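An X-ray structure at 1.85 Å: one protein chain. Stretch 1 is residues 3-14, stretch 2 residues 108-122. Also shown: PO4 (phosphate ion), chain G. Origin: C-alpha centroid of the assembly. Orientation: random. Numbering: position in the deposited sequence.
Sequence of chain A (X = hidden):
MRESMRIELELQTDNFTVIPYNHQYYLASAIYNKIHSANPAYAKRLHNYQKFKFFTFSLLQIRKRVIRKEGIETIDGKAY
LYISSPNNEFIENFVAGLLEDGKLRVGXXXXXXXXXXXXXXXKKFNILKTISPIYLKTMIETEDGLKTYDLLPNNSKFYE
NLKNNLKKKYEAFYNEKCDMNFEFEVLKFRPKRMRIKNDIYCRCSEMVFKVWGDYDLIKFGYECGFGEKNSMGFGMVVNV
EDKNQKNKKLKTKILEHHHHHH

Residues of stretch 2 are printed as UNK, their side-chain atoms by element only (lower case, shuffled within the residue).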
# COMPACT_ATOMS: atom_id res chain seq x y z
N GLU A 3 8.37 -15.57 -6.96
CA GLU A 3 9.16 -14.47 -6.43
C GLU A 3 8.20 -13.29 -6.27
O GLU A 3 7.00 -13.41 -6.57
CB GLU A 3 10.35 -14.14 -7.35
CG GLU A 3 9.97 -13.90 -8.80
CD GLU A 3 11.19 -13.66 -9.68
OE1 GLU A 3 12.24 -13.22 -9.16
OE2 GLU A 3 11.10 -13.92 -10.90
N SER A 4 8.71 -12.15 -5.82
CA SER A 4 7.80 -11.02 -5.63
C SER A 4 7.57 -10.27 -6.94
O SER A 4 8.24 -10.48 -7.96
CB SER A 4 8.34 -10.08 -4.55
OG SER A 4 9.54 -9.43 -4.95
N MET A 5 6.61 -9.33 -6.91
CA MET A 5 6.40 -8.52 -8.10
C MET A 5 5.76 -7.21 -7.68
O MET A 5 4.89 -7.18 -6.80
CB MET A 5 5.51 -9.23 -9.12
CG MET A 5 5.40 -8.48 -10.44
SD MET A 5 4.52 -9.54 -11.60
CE MET A 5 4.72 -8.56 -13.10
N ARG A 6 6.24 -6.13 -8.30
CA ARG A 6 5.66 -4.80 -8.18
C ARG A 6 5.30 -4.28 -9.56
O ARG A 6 6.09 -4.42 -10.51
CB ARG A 6 6.64 -3.82 -7.50
CG ARG A 6 6.10 -2.36 -7.50
CD ARG A 6 7.04 -1.40 -6.74
NE ARG A 6 7.13 -1.78 -5.32
CZ ARG A 6 7.27 -0.91 -4.32
NH1 ARG A 6 7.38 0.39 -4.57
NH2 ARG A 6 7.31 -1.34 -3.05
N ILE A 7 4.11 -3.69 -9.69
CA ILE A 7 3.71 -3.08 -10.95
C ILE A 7 3.23 -1.66 -10.70
O ILE A 7 2.77 -1.29 -9.61
CB ILE A 7 2.62 -3.88 -11.72
CG1 ILE A 7 1.35 -4.00 -10.92
CG2 ILE A 7 3.13 -5.32 -12.11
CD1 ILE A 7 0.31 -2.96 -11.21
N GLU A 8 3.41 -0.85 -11.71
CA GLU A 8 2.84 0.49 -11.81
C GLU A 8 1.69 0.46 -12.81
O GLU A 8 1.92 0.31 -14.02
CB GLU A 8 3.95 1.43 -12.26
CG GLU A 8 3.41 2.86 -12.58
CD GLU A 8 4.45 3.68 -13.28
OE1 GLU A 8 4.42 3.78 -14.53
OE2 GLU A 8 5.31 4.23 -12.57
N LEU A 9 0.46 0.64 -12.34
CA LEU A 9 -0.67 0.74 -13.23
C LEU A 9 -0.75 2.16 -13.73
O LEU A 9 -0.87 3.09 -12.91
CB LEU A 9 -2.01 0.43 -12.58
CG LEU A 9 -2.61 -0.92 -12.35
CD1 LEU A 9 -4.08 -0.68 -11.90
CD2 LEU A 9 -2.51 -1.69 -13.66
N GLU A 10 -0.72 2.32 -15.05
CA GLU A 10 -0.81 3.64 -15.67
C GLU A 10 -2.28 3.91 -15.96
O GLU A 10 -2.90 3.21 -16.76
CB GLU A 10 0.02 3.65 -16.97
CG GLU A 10 1.46 3.19 -16.70
CD GLU A 10 2.38 3.26 -17.93
OE1 GLU A 10 1.91 3.60 -19.03
OE2 GLU A 10 3.57 2.95 -17.77
N LEU A 11 -2.83 4.93 -15.30
CA LEU A 11 -4.24 5.25 -15.38
C LEU A 11 -4.43 6.55 -16.13
O LEU A 11 -3.57 7.44 -16.08
CB LEU A 11 -4.86 5.38 -13.97
CG LEU A 11 -4.66 4.18 -13.04
CD1 LEU A 11 -5.18 4.49 -11.62
CD2 LEU A 11 -5.41 2.99 -13.60
N GLN A 12 -5.60 6.70 -16.77
CA GLN A 12 -5.87 7.92 -17.54
C GLN A 12 -7.31 8.32 -17.31
O GLN A 12 -8.22 7.50 -17.54
CB GLN A 12 -5.61 7.68 -19.04
CG GLN A 12 -5.98 8.87 -19.93
CD GLN A 12 -4.86 9.87 -20.00
OE1 GLN A 12 -3.81 9.59 -20.56
NE2 GLN A 12 -5.08 11.06 -19.44
N THR A 13 -7.53 9.55 -16.85
CA THR A 13 -8.87 10.12 -16.75
C THR A 13 -8.88 11.44 -17.54
O THR A 13 -7.95 11.72 -18.29
CB THR A 13 -9.29 10.31 -15.29
OG1 THR A 13 -10.67 10.70 -15.24
CG2 THR A 13 -8.43 11.38 -14.59
N ASP A 14 -9.93 12.24 -17.40
CA ASP A 14 -9.98 13.50 -18.15
C ASP A 14 -8.90 14.47 -17.72
O ASP A 14 -8.54 14.56 -16.55
CB ASP A 14 -11.34 14.17 -17.99
CG ASP A 14 -12.46 13.34 -18.55
OD1 ASP A 14 -12.24 12.67 -19.59
OD2 ASP A 14 -13.53 13.32 -17.95
N UNK A 108 -15.69 9.52 -7.55
CA UNK A 108 -16.35 10.06 -8.74
C UNK A 108 -15.43 10.14 -9.95
O UNK A 108 -15.82 10.72 -10.97
o UNK A 108 -18.88 10.49 -7.44
n UNK A 108 -18.07 12.37 -6.52
c UNK A 108 -18.06 11.40 -7.42
c UNK A 108 -16.93 11.45 -8.43
N UNK A 109 -14.21 9.63 -9.86
CA UNK A 109 -13.25 9.74 -10.96
C UNK A 109 -13.17 8.41 -11.67
O UNK A 109 -12.91 7.38 -11.04
c UNK A 109 -11.91 11.52 -9.71
c UNK A 109 -11.85 10.16 -10.46
c UNK A 109 -10.88 10.16 -11.64
N UNK A 110 -13.36 8.42 -12.98
CA UNK A 110 -13.26 7.23 -13.81
C UNK A 110 -11.92 7.21 -14.54
O UNK A 110 -11.60 8.15 -15.28
o UNK A 110 -15.93 5.17 -13.89
c UNK A 110 -15.14 4.85 -14.81
o UNK A 110 -14.83 3.66 -15.07
c UNK A 110 -14.49 5.95 -15.62
c UNK A 110 -14.41 7.21 -14.82
N UNK A 111 -11.14 6.14 -14.37
CA UNK A 111 -9.87 5.94 -15.06
C UNK A 111 -9.98 4.84 -16.11
O UNK A 111 -10.64 3.82 -15.90
c UNK A 111 -7.82 8.44 -11.09
c UNK A 111 -8.67 7.38 -10.79
c UNK A 111 -8.46 6.55 -13.05
c UNK A 111 -7.29 8.56 -12.39
c UNK A 111 -8.76 5.53 -14.07
c UNK A 111 -8.97 6.43 -11.76
c UNK A 111 -7.60 7.61 -13.34
N UNK A 112 -9.27 5.03 -17.21
CA UNK A 112 -8.90 3.92 -18.07
C UNK A 112 -7.60 3.31 -17.56
O UNK A 112 -6.68 4.03 -17.19
c UNK A 112 -9.95 4.87 -20.19
c UNK A 112 -10.80 3.97 -20.82
c UNK A 112 -11.96 4.42 -21.44
c UNK A 112 -11.44 6.66 -20.80
c UNK A 112 -8.69 4.38 -19.52
c UNK A 112 -10.28 6.21 -20.19
c UNK A 112 -12.28 5.75 -21.43
N UNK A 113 -7.55 1.98 -17.53
CA UNK A 113 -6.34 1.24 -17.15
C UNK A 113 -5.57 0.95 -18.44
O UNK A 113 -5.94 0.05 -19.18
c UNK A 113 -5.35 -0.76 -15.98
c UNK A 113 -6.67 -0.05 -16.40
c UNK A 113 -7.57 0.24 -15.18
N UNK A 114 -4.48 1.69 -18.68
CA UNK A 114 -3.79 1.67 -19.97
C UNK A 114 -2.78 0.53 -20.08
O UNK A 114 -2.75 -0.17 -21.09
c UNK A 114 -6.89 5.28 -22.51
n UNK A 114 -5.76 5.23 -21.81
c UNK A 114 -4.07 4.19 -20.31
c UNK A 114 -5.04 3.99 -21.48
c UNK A 114 -3.09 3.02 -20.19
n UNK A 114 -7.44 4.16 -22.97
n UNK A 114 -7.47 6.46 -22.74
N UNK A 115 -1.89 0.40 -19.11
CA UNK A 115 -0.74 -0.52 -19.15
C UNK A 115 -0.32 -0.82 -17.71
O UNK A 115 -0.63 -0.06 -16.79
n UNK A 115 2.50 2.39 -23.74
c UNK A 115 0.47 0.09 -19.87
c UNK A 115 0.23 0.71 -21.21
c UNK A 115 1.52 1.22 -21.79
c UNK A 115 1.25 1.89 -23.16
N UNK A 116 0.46 -1.89 -17.54
CA UNK A 116 1.04 -2.17 -16.24
C UNK A 116 2.54 -2.32 -16.42
O UNK A 116 3.01 -3.30 -17.01
c UNK A 116 0.44 -3.46 -15.63
N UNK A 117 3.30 -1.39 -15.83
CA UNK A 117 4.74 -1.37 -15.97
C UNK A 117 5.37 -2.24 -14.89
O UNK A 117 5.01 -2.13 -13.71
c UNK A 117 8.70 1.80 -15.59
c UNK A 117 5.25 0.07 -15.88
n UNK A 117 9.06 3.25 -15.32
c UNK A 117 7.18 1.65 -15.66
c UNK A 117 6.77 0.20 -15.91
N UNK A 118 6.27 -3.13 -15.29
CA UNK A 118 6.92 -4.02 -14.33
C UNK A 118 8.07 -3.29 -13.64
O UNK A 118 8.91 -2.68 -14.30
c UNK A 118 6.28 -6.05 -15.67
c UNK A 118 7.44 -5.27 -15.04
c UNK A 118 8.31 -6.15 -14.06
c UNK A 118 6.76 -7.07 -16.72
N UNK A 119 8.12 -3.35 -12.30
CA UNK A 119 9.15 -2.66 -11.53
C UNK A 119 9.98 -3.71 -10.81
O UNK A 119 9.59 -4.19 -9.72
c UNK A 119 7.70 -0.58 -11.23
c UNK A 119 8.53 -1.67 -10.53
c UNK A 119 6.97 0.32 -10.24
c UNK A 119 8.61 0.27 -12.09
N UNK A 120 11.16 -4.03 -11.32
CA UNK A 120 12.03 -4.99 -10.63
C UNK A 120 12.44 -4.45 -9.27
O UNK A 120 12.65 -3.24 -9.09
c UNK A 120 12.70 -4.76 -12.93
c UNK A 120 11.67 -3.68 -12.67
c UNK A 120 13.24 -5.11 -11.57
N UNK A 121 12.63 -5.38 -8.36
CA UNK A 121 13.00 -5.02 -6.98
C UNK A 121 14.39 -4.39 -6.97
O UNK A 121 15.27 -4.82 -7.73
c UNK A 121 14.03 -7.29 -6.49
c UNK A 121 12.96 -6.28 -6.10
c UNK A 121 13.17 -5.91 -4.63
c UNK A 121 11.95 -6.07 -3.83
N UNK A 122 14.61 -3.34 -6.17
CA UNK A 122 15.97 -2.80 -6.04
C UNK A 122 16.93 -3.86 -5.50
O UNK A 122 16.56 -4.71 -4.69
c UNK A 122 14.33 -1.25 -5.20
c UNK A 122 13.61 -2.53 -5.45
c UNK A 122 15.79 -1.65 -5.05
P PO4 G . 6.46 5.58 -16.99
O1 PO4 G . 6.28 5.28 -15.52
O2 PO4 G . 5.22 5.43 -17.78
O3 PO4 G . 7.54 4.69 -17.53
O4 PO4 G . 6.85 7.04 -17.10
O HOH W 1 8.85 -6.59 -9.36
O HOH W 2 8.20 4.16 -12.81
O HOH W 3 -13.97 10.82 -14.44

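Position 108 has two carbons, the second carrying one oxygen and one nitrogen. It touches nothing on stretch 1. It is Asn 108.

Position 109 has one carbon carrying two more, near the Thr 13 hydroxyl. This is Val 109; its CG1 lies 3.6 Å from Thr 13 OG1.

Position 110 has three carbons in a row, the third carrying two oxygens. The side chain leads away from stretch 1. It is Glu 110. Its backbone O accepts a hydrogen bond from Thr 13 OG1 at 2.7 Å.

Position 111 has one carbon and a ring of six carbons, with Leu 11 CD1 over one face, 4.2 Å from the ring centroid, a CH-pi contact. It is Phe 111.

Position 112 has the same atoms, but Gln 12 O lies at the ring edge. It is Phe 112. Its N donates to Gln 12 O at 2.7 Å, and its O accepts from Gln 12 N at 2.9 Å.

Position 113 is again one carbon carrying two, packed on Leu 9 and Leu 11. It is Val 113.

Position 114 has three carbons, a nitrogen, then a carbon carrying two more nitrogens, beside Gln 12. It is Arg 114.

Position 115 has four carbons in a row ending in nitrogen. They pass Glu 10 before the end leads away. It is Lys 115.

Position 116 has one carbon, its CB, 4.0 Å from Leu 9 CD2. It is Ala 116.

Position 117 repeats the four carbons and nitrogen, alongside Glu 8 and Glu 10. It is Lys 117. Its NZ donates to phosphate O3 at 3.0 Å. One water accepts from NZ and donates to Glu 8 OE2.

Position 118 has four carbons, forked at the first, one arm two carbons long, near Met 5. It is Ile 118.

Position 119 has four carbons forked at the second, against Arg 6 and Glu 8. It is Leu 119.

Position 120 has three carbons closing a ring onto the backbone N, out of contact. It is Pro 120.

Position 121 forks at the first of four carbons, near Ser 4. It is Ile 121.

Position 122 again has three carbons closing a ring onto the backbone N, without contact. It is Pro 122.

The strands run antiparallel, joined by backbone hydrogen bonds. Ile 7, Leu 9 and Leu 11 share one face with Val 113, Ala 116 and Ile 118. Glu 8 and Lys 117 share the other, where the phosphate binds.

Stretch 2 108-122: NVEFFVRKAKILPIP
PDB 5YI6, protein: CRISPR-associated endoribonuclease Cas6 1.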